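Local coordinates for 199aa long hypothetical Trp repressor binding protein (Sulfolobus tokodaii, PDB 2ZKI) that is of unknown function but probably binds FMN in a flavodoxin-like fold related to NADPH-dependent FMN reductases, at residues V110-E115 / T125-M130; L8-G13 / R38-T43; I148-Q153 / D173-K178. All blocks are in the same frame, centred on the assembly; numbering follows the deposited sequence.

Overall arrangement
All three contacts belong to one flavodoxin-like sandwich, a parallel sheet with helices on both faces. Interactions 1 and 2 both reach the sheet, with centres about 14 Å apart, and they meet where CZ of Phe113 packs 3.9 Å from O of Leu10. Interaction 2 joins the edge strand 34-39 to its neighbour 6-11, while interaction 1 backs strand 109-115 with a helix. Interaction 3 lies near the surface, its centre about 18 Å from that of interaction 1 and about 25 Å from that of interaction 2, across the chain's centre. Sulfates, probably from the crystallisation liquor, bind at Arg38 in interaction 2 and around the helix start in interaction 3.

Interaction 1. Residues V110-E115 / T125-M130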
# COMPACT_ATOMS: atom_id res chain seq x y z
N VAL A 110 13.42 11.40 3.64
CA VAL A 110 13.09 11.25 2.22
C VAL A 110 11.66 11.71 1.94
O VAL A 110 10.75 11.43 2.72
CB VAL A 110 13.33 9.78 1.72
CG1 VAL A 110 12.49 8.77 2.50
CG2 VAL A 110 13.08 9.66 0.22
N THR A 111 11.49 12.45 0.85
CA THR A 111 10.17 12.88 0.40
C THR A 111 9.93 12.44 -1.05
O THR A 111 10.88 12.33 -1.84
CB THR A 111 9.95 14.41 0.59
OG1 THR A 111 8.58 14.74 0.33
CG2 THR A 111 10.86 15.23 -0.33
N PHE A 112 8.67 12.19 -1.39
CA PHE A 112 8.33 11.65 -2.71
C PHE A 112 7.40 12.55 -3.50
O PHE A 112 6.52 13.21 -2.95
CB PHE A 112 7.71 10.26 -2.58
CG PHE A 112 8.57 9.27 -1.86
CD1 PHE A 112 8.33 8.95 -0.53
CD2 PHE A 112 9.63 8.65 -2.52
CE1 PHE A 112 9.13 8.03 0.14
CE2 PHE A 112 10.44 7.73 -1.86
CZ PHE A 112 10.19 7.42 -0.53
N PHE A 113 7.61 12.56 -4.82
CA PHE A 113 6.76 13.30 -5.75
C PHE A 113 6.53 12.52 -7.04
O PHE A 113 7.36 11.70 -7.44
CB PHE A 113 7.33 14.70 -6.03
CG PHE A 113 8.68 14.71 -6.69
CD1 PHE A 113 9.84 14.51 -5.94
CD2 PHE A 113 8.80 14.96 -8.05
CE1 PHE A 113 11.10 14.54 -6.54
CE2 PHE A 113 10.05 14.99 -8.67
CZ PHE A 113 11.20 14.78 -7.91
N THR A 114 5.40 12.77 -7.69
CA THR A 114 4.99 12.01 -8.86
C THR A 114 4.15 12.84 -9.82
O THR A 114 3.95 14.04 -9.61
CB THR A 114 4.27 10.68 -8.45
OG1 THR A 114 4.13 9.84 -9.60
CG2 THR A 114 2.90 10.95 -7.83
N GLU A 115 3.67 12.21 -10.89
CA GLU A 115 2.88 12.86 -11.93
C GLU A 115 2.00 11.82 -12.61
O GLU A 115 2.43 10.69 -12.84
CB GLU A 115 3.82 13.54 -12.95
CG GLU A 115 3.14 14.20 -14.15
CD GLU A 115 2.97 13.26 -15.34
OE1 GLU A 115 3.90 12.46 -15.61
OE2 GLU A 115 1.91 13.32 -16.02
N THR A 125 -1.03 6.75 -4.89
CA THR A 125 -0.57 5.36 -4.72
C THR A 125 0.90 5.18 -5.07
O THR A 125 1.61 4.42 -4.41
CB THR A 125 -1.41 4.34 -5.53
OG1 THR A 125 -1.73 4.89 -6.81
CG2 THR A 125 -2.68 3.97 -4.79
N THR A 126 1.35 5.89 -6.10
CA THR A 126 2.75 5.85 -6.53
C THR A 126 3.68 6.21 -5.38
O THR A 126 4.71 5.57 -5.19
CB THR A 126 3.00 6.79 -7.73
OG1 THR A 126 1.97 6.62 -8.70
CG2 THR A 126 4.34 6.48 -8.38
N ILE A 127 3.29 7.23 -4.62
CA ILE A 127 4.06 7.67 -3.45
C ILE A 127 4.03 6.63 -2.33
O ILE A 127 5.06 6.38 -1.69
CB ILE A 127 3.58 9.06 -2.96
CG1 ILE A 127 3.98 10.14 -3.98
CG2 ILE A 127 4.17 9.39 -1.59
CD1 ILE A 127 3.13 11.38 -3.96
N LEU A 128 2.87 6.02 -2.11
CA LEU A 128 2.73 4.98 -1.08
C LEU A 128 3.54 3.72 -1.42
O LEU A 128 4.11 3.08 -0.54
CB LEU A 128 1.26 4.62 -0.85
CG LEU A 128 0.94 3.66 0.30
CD1 LEU A 128 1.03 4.36 1.66
CD2 LEU A 128 -0.43 3.03 0.11
N THR A 129 3.60 3.38 -2.71
CA THR A 129 4.38 2.23 -3.16
C THR A 129 5.88 2.51 -3.10
O THR A 129 6.65 1.67 -2.64
CB THR A 129 3.97 1.76 -4.58
OG1 THR A 129 4.11 2.85 -5.50
CG2 THR A 129 2.53 1.26 -4.60
N MET A 130 6.28 3.70 -3.55
CA MET A 130 7.68 4.12 -3.50
C MET A 130 8.26 4.14 -2.09
O MET A 130 9.46 3.96 -1.90
CB MET A 130 7.84 5.52 -4.11
CG MET A 130 7.79 5.55 -5.63
SD MET A 130 7.71 7.24 -6.25
CE MET A 130 9.42 7.76 -6.15
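Met130 runs alongside the Phe112 ring, the two side chains pointing opposite ways, where helix 125-130 packs on strand 109-115, a helix-on-sheet layer of the flavodoxin-like fold. The short segments run 142° apart, with their axes 7.9 Å from each other at closest approach. Met130 sets its CB over one face of the Phe112 ring, and its chain then bends at chi3 (80°), which carries CE back to 3.7 Å from CD2 of Phe112. The sulfur stands off obliquely, SD lying 5.4 Å from the ring centroid in a Met-aromatic contact. At the root of the same side chain, CB of Phe112 meets CG2 of Ile127 at 3.8 Å. An alanine in place of Phe112 would keep that last contact but would probably open a gap beside Met130, leaving its CB and CE without the ring they pack on.

On the opposite face of the strand Phe113 turns to helix 16-31, touching Ile17 and Ile24. One turn before Met130 on helix 125-130, CD1 of Ile127 packs 3.9 Å from CG2 of Thr114. The two threonine hydroxyls bond elsewhere, Thr114 OG1 to Ser78 O and Thr126 OG1 to Gly122 O and Thr80 OG1. Between these side chains the touch is a methyl against an oxygen: CG2 of Thr126 sits 3.6 Å from OG1 of Thr114.

Interaction 2. Residues L8-G13 / R38-T43; sequences LVLFYG and RRVRET
Phe11 spreads one face of its ring over CB of Arg39, a CH-pi contact with that carbon 4.2 Å from the ring centroid and 18° off the normal, offset toward the rim. The two residues are paired in the parallel sheet of the flavodoxin-like fold, within a beta-alpha-beta unit: strand 6-11, helix 16-31 and edge strand 34-39. CG of Phe11 stands between its backbone N and carbonyl carbon (chi1 73°), and the ring leans toward the neighbouring strand, where CD1 also nears the carbonyl oxygen of Arg38.

The backbone ladder starts with Arg38 N giving a straight bond to Val9 O at 2.9 Å. Phe11 N then bonds to Arg38 O, and Val40 N to Phe11 O, both longer and more bent. On the face opposite Phe11 lie Leu10 and Arg38. Leu10 CD1 packs at 3.8 Å against CG1 of Val40, their side chains crossing at about a right angle, and helix 87-94 covers both through Phe92. Arg38 runs outward, its CG 3.7 Å from CD1 of Leu8 and its guanidinium paired with a sulfate.

Beyond the strands, at the C-terminal end where such folds usually receive the flavin, Tyr12 reaches across to the other segment. CG2 of Val40 meets its ring at the edge. Glu42 arrives with its carboxylate turned 86° to the ring and is gripped at both oxygens: OE1 takes Thr43 N and Leu44 N, while OE2 is also hydrogen-bonded to Tyr14 OH. Tyr12 OH completes the set, donating to the syn lone pair of Glu42 OE2 at 2.7 Å.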
# COMPACT_ATOMS: atom_id res chain seq x y z
N LEU A 8 19.41 16.16 -2.20
CA LEU A 8 19.46 15.54 -3.52
C LEU A 8 18.06 15.38 -4.09
O LEU A 8 17.21 14.73 -3.49
CB LEU A 8 20.16 14.18 -3.46
CG LEU A 8 20.44 13.46 -4.79
CD1 LEU A 8 21.63 14.08 -5.51
CD2 LEU A 8 20.66 11.99 -4.56
N VAL A 9 17.83 16.01 -5.24
CA VAL A 9 16.58 15.83 -5.96
C VAL A 9 16.82 14.79 -7.06
O VAL A 9 17.47 15.07 -8.07
CB VAL A 9 16.03 17.16 -6.53
CG1 VAL A 9 14.72 16.94 -7.25
CG2 VAL A 9 15.85 18.19 -5.42
N LEU A 10 16.30 13.60 -6.83
CA LEU A 10 16.47 12.47 -7.73
C LEU A 10 15.17 12.17 -8.46
O LEU A 10 14.10 12.16 -7.84
CB LEU A 10 16.93 11.24 -6.94
CG LEU A 10 17.21 9.92 -7.65
CD1 LEU A 10 18.32 10.08 -8.66
CD2 LEU A 10 17.55 8.85 -6.63
N PHE A 11 15.24 11.94 -9.76
CA PHE A 11 14.04 11.70 -10.56
C PHE A 11 14.28 10.89 -11.84
O PHE A 11 15.36 10.93 -12.41
CB PHE A 11 13.32 13.02 -10.88
CG PHE A 11 14.02 13.86 -11.92
CD1 PHE A 11 15.03 14.74 -11.57
CD2 PHE A 11 13.64 13.79 -13.26
CE1 PHE A 11 15.67 15.52 -12.53
CE2 PHE A 11 14.27 14.57 -14.23
CZ PHE A 11 15.29 15.43 -13.86
N TYR A 12 13.25 10.17 -12.26
CA TYR A 12 13.18 9.63 -13.61
C TYR A 12 12.26 10.54 -14.42
O TYR A 12 11.33 11.12 -13.86
CB TYR A 12 12.63 8.19 -13.60
CG TYR A 12 12.39 7.62 -14.98
CD1 TYR A 12 13.38 6.92 -15.65
CD2 TYR A 12 11.15 7.79 -15.62
CE1 TYR A 12 13.17 6.40 -16.93
CE2 TYR A 12 10.92 7.27 -16.89
CZ TYR A 12 11.93 6.58 -17.54
OH TYR A 12 11.70 6.06 -18.80
N GLY A 13 12.53 10.67 -15.71
CA GLY A 13 11.58 11.35 -16.60
C GLY A 13 12.13 12.43 -17.51
O GLY A 13 13.30 12.82 -17.41
N ARG A 38 19.62 15.50 -9.94
CA ARG A 38 20.15 14.39 -10.72
C ARG A 38 19.03 13.52 -11.29
O ARG A 38 17.98 13.37 -10.67
CB ARG A 38 21.07 13.52 -9.86
CG ARG A 38 22.22 14.24 -9.14
CD ARG A 38 23.43 14.43 -10.04
NE ARG A 38 23.51 15.79 -10.57
CZ ARG A 38 24.31 16.74 -10.11
NH1 ARG A 38 25.14 16.51 -9.10
NH2 ARG A 38 24.29 17.94 -10.67
N ARG A 39 19.27 12.96 -12.47
CA ARG A 39 18.35 11.99 -13.08
C ARG A 39 18.98 10.60 -13.16
O ARG A 39 20.19 10.44 -12.98
CB ARG A 39 17.86 12.47 -14.46
CG ARG A 39 18.96 12.90 -15.44
CD ARG A 39 19.45 11.74 -16.29
NE ARG A 39 20.32 12.20 -17.38
CZ ARG A 39 19.93 12.35 -18.64
NH1 ARG A 39 20.79 12.78 -19.55
NH2 ARG A 39 18.68 12.07 -19.00
N VAL A 40 18.15 9.59 -13.42
CA VAL A 40 18.62 8.20 -13.52
C VAL A 40 18.79 7.74 -14.97
O VAL A 40 18.21 8.32 -15.89
CB VAL A 40 17.71 7.20 -12.75
CG1 VAL A 40 17.83 7.39 -11.25
CG2 VAL A 40 16.26 7.30 -13.21
N ARG A 41 19.59 6.69 -15.14
CA ARG A 41 19.83 6.05 -16.43
C ARG A 41 18.55 5.41 -16.97
O ARG A 41 17.73 4.90 -16.21
CB ARG A 41 20.90 4.97 -16.26
CG ARG A 41 21.68 4.60 -17.50
CD ARG A 41 22.38 3.27 -17.29
NE ARG A 41 23.62 3.15 -18.04
CZ ARG A 41 24.83 3.46 -17.57
NH1 ARG A 41 24.97 3.92 -16.33
NH2 ARG A 41 25.90 3.31 -18.34
N GLU A 42 18.38 5.44 -18.30
CA GLU A 42 17.24 4.80 -18.95
C GLU A 42 17.46 3.29 -19.07
O GLU A 42 18.56 2.83 -19.39
CB GLU A 42 16.98 5.42 -20.33
CG GLU A 42 15.74 4.89 -21.04
CD GLU A 42 14.45 5.14 -20.27
OE1 GLU A 42 13.95 4.19 -19.62
OE2 GLU A 42 13.95 6.28 -20.29
N THR A 43 16.40 2.53 -18.81
CA THR A 43 16.46 1.06 -18.85
C THR A 43 15.56 0.45 -19.92
O THR A 43 15.70 -0.73 -20.26
CB THR A 43 16.10 0.44 -17.47
OG1 THR A 43 14.81 0.90 -17.06
CG2 THR A 43 17.14 0.82 -16.42

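Interaction 3. Residues I148-Q153 / D173-K178; sequences IPELFQ and DEMERK. With SO4 (sulfate ion), chain L; SO4 (sulfate ion), chain K.
Met175 lays its thioether across Glu150 and Gln153, where the short helix 150-153 meets the start of helix 174-195, the C-terminal helix of this flavodoxin-like fold. The closer-packed part lies at Glu150 and Ile148. SD of Met175 comes to 3.9 Å from CG of Glu150. Further in, CD1 of Ile148 rests 3.6 Å from O of Lys178, and the same side chain touches Ile179 and Phe182 of the long helix.

The solvent side is looser and more polar. There CE of Met175 touches OE1 of the exposed Gln153 at 3.5 Å. OE1 of Glu150 and NZ of Lys178 stay 5.4 Å apart, opposite charges that do not pair directly, and Lys178 has a long salt bridge to Glu174 instead.

A capping box starts the long helix: Asp173 OD2 accepts from Glu176 N, and Glu176 OE1 from Asp173 N. Two sulfates, probably from the crystallisation liquor, sit at this end with the guanidinium of Arg177 reaching toward both. The sulfate of chain L is held by the first turn, its O4 taking a nearly straight bond from Glu174 N at 2.9 Å.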
# COMPACT_ATOMS: atom_id res chain seq x y z
N ILE A 148 0.71 24.27 3.71
CA ILE A 148 0.28 25.52 3.07
C ILE A 148 -1.19 25.47 2.61
O ILE A 148 -1.69 24.40 2.26
CB ILE A 148 1.22 25.94 1.90
CG1 ILE A 148 1.37 24.82 0.87
CG2 ILE A 148 2.58 26.39 2.45
CD1 ILE A 148 1.89 25.28 -0.49
N PRO A 149 -1.88 26.63 2.62
CA PRO A 149 -3.30 26.68 2.25
C PRO A 149 -3.59 26.24 0.80
O PRO A 149 -4.74 25.91 0.49
CB PRO A 149 -3.66 28.15 2.44
CG PRO A 149 -2.36 28.88 2.37
CD PRO A 149 -1.37 27.96 2.99
N GLU A 150 -2.57 26.25 -0.05
CA GLU A 150 -2.70 25.82 -1.45
C GLU A 150 -3.01 24.32 -1.59
O GLU A 150 -3.58 23.90 -2.60
CB GLU A 150 -1.44 26.17 -2.25
CG GLU A 150 -1.35 27.63 -2.71
CD GLU A 150 -1.04 28.62 -1.58
OE1 GLU A 150 -1.24 29.84 -1.80
OE2 GLU A 150 -0.60 28.20 -0.49
N LEU A 151 -2.63 23.54 -0.58
CA LEU A 151 -2.87 22.09 -0.57
C LEU A 151 -4.34 21.73 -0.36
O LEU A 151 -4.80 20.68 -0.81
CB LEU A 151 -1.98 21.40 0.48
CG LEU A 151 -0.53 21.14 0.05
CD1 LEU A 151 0.37 20.97 1.26
CD2 LEU A 151 -0.43 19.93 -0.86
N PHE A 152 -5.07 22.62 0.33
CA PHE A 152 -6.52 22.52 0.42
C PHE A 152 -7.16 22.96 -0.90
O PHE A 152 -8.11 22.35 -1.37
CB PHE A 152 -7.05 23.40 1.55
CG PHE A 152 -6.61 22.99 2.93
CD1 PHE A 152 -7.25 21.95 3.61
CD2 PHE A 152 -5.57 23.66 3.57
CE1 PHE A 152 -6.86 21.58 4.90
CE2 PHE A 152 -5.16 23.29 4.86
CZ PHE A 152 -5.81 22.25 5.52
N GLN A 153 -6.60 24.03 -1.48
CA GLN A 153 -7.20 24.73 -2.62
C GLN A 153 -7.05 24.03 -3.97
O GLN A 153 -7.96 24.09 -4.80
CB GLN A 153 -6.63 26.14 -2.73
CG GLN A 153 -7.04 27.08 -1.60
CD GLN A 153 -6.29 28.40 -1.62
OE1 GLN A 153 -5.38 28.61 -2.44
NE2 GLN A 153 -6.66 29.31 -0.72
N ASP A 173 1.13 24.66 -13.35
CA ASP A 173 0.35 25.84 -12.96
C ASP A 173 0.82 26.41 -11.62
O ASP A 173 1.64 25.80 -10.93
CB ASP A 173 -1.16 25.53 -12.94
CG ASP A 173 -1.52 24.38 -12.03
OD1 ASP A 173 -1.88 23.30 -12.55
OD2 ASP A 173 -1.47 24.54 -10.79
N GLU A 174 0.31 27.59 -11.26
CA GLU A 174 0.74 28.32 -10.06
C GLU A 174 0.64 27.49 -8.78
O GLU A 174 1.57 27.47 -7.98
CB GLU A 174 -0.05 29.62 -9.92
CG GLU A 174 0.49 30.57 -8.84
CD GLU A 174 -0.54 31.57 -8.36
OE1 GLU A 174 -0.15 32.69 -7.96
OE2 GLU A 174 -1.75 31.25 -8.37
N MET A 175 -0.50 26.82 -8.59
CA MET A 175 -0.75 25.98 -7.42
C MET A 175 0.32 24.92 -7.23
O MET A 175 0.80 24.70 -6.12
CB MET A 175 -2.12 25.31 -7.53
CG MET A 175 -3.31 26.25 -7.37
SD MET A 175 -3.65 26.62 -5.65
CE MET A 175 -4.69 28.07 -5.82
N GLU A 176 0.71 24.28 -8.34
CA GLU A 176 1.65 23.16 -8.32
C GLU A 176 3.07 23.58 -7.97
O GLU A 176 3.76 22.88 -7.22
CB GLU A 176 1.61 22.43 -9.66
CG GLU A 176 0.27 21.76 -9.96
CD GLU A 176 0.19 21.18 -11.36
OE1 GLU A 176 0.94 21.63 -12.25
OE2 GLU A 176 -0.65 20.28 -11.58
N ARG A 177 3.51 24.73 -8.49
CA ARG A 177 4.84 25.27 -8.20
C ARG A 177 4.98 25.66 -6.73
O ARG A 177 6.03 25.45 -6.12
CB ARG A 177 5.15 26.48 -9.08
CG ARG A 177 5.03 26.26 -10.58
CD ARG A 177 5.57 27.45 -11.34
NE ARG A 177 4.68 27.85 -12.42
CZ ARG A 177 3.83 28.87 -12.36
NH1 ARG A 177 3.75 29.61 -11.26
NH2 ARG A 177 3.05 29.15 -13.40
N LYS A 178 3.91 26.24 -6.18
CA LYS A 178 3.84 26.62 -4.77
C LYS A 178 3.96 25.39 -3.87
O LYS A 178 4.64 25.43 -2.84
CB LYS A 178 2.52 27.34 -4.47
CG LYS A 178 2.42 28.78 -4.96
CD LYS A 178 2.82 29.77 -3.87
CE LYS A 178 2.09 31.11 -4.04
NZ LYS A 178 2.40 31.80 -5.32
S SO4 L . -0.53 29.67 -14.09
O1 SO4 L . 0.12 30.77 -13.37
O2 SO4 L . -1.35 30.22 -15.17
O3 SO4 L . 0.49 28.80 -14.66
O4 SO4 L . -1.37 28.92 -13.16
S SO4 K . 5.40 31.41 -9.01
O1 SO4 K . 6.31 32.43 -8.50
O2 SO4 K . 4.68 31.94 -10.17
O3 SO4 K . 6.16 30.23 -9.41
O4 SO4 K . 4.44 31.05 -7.97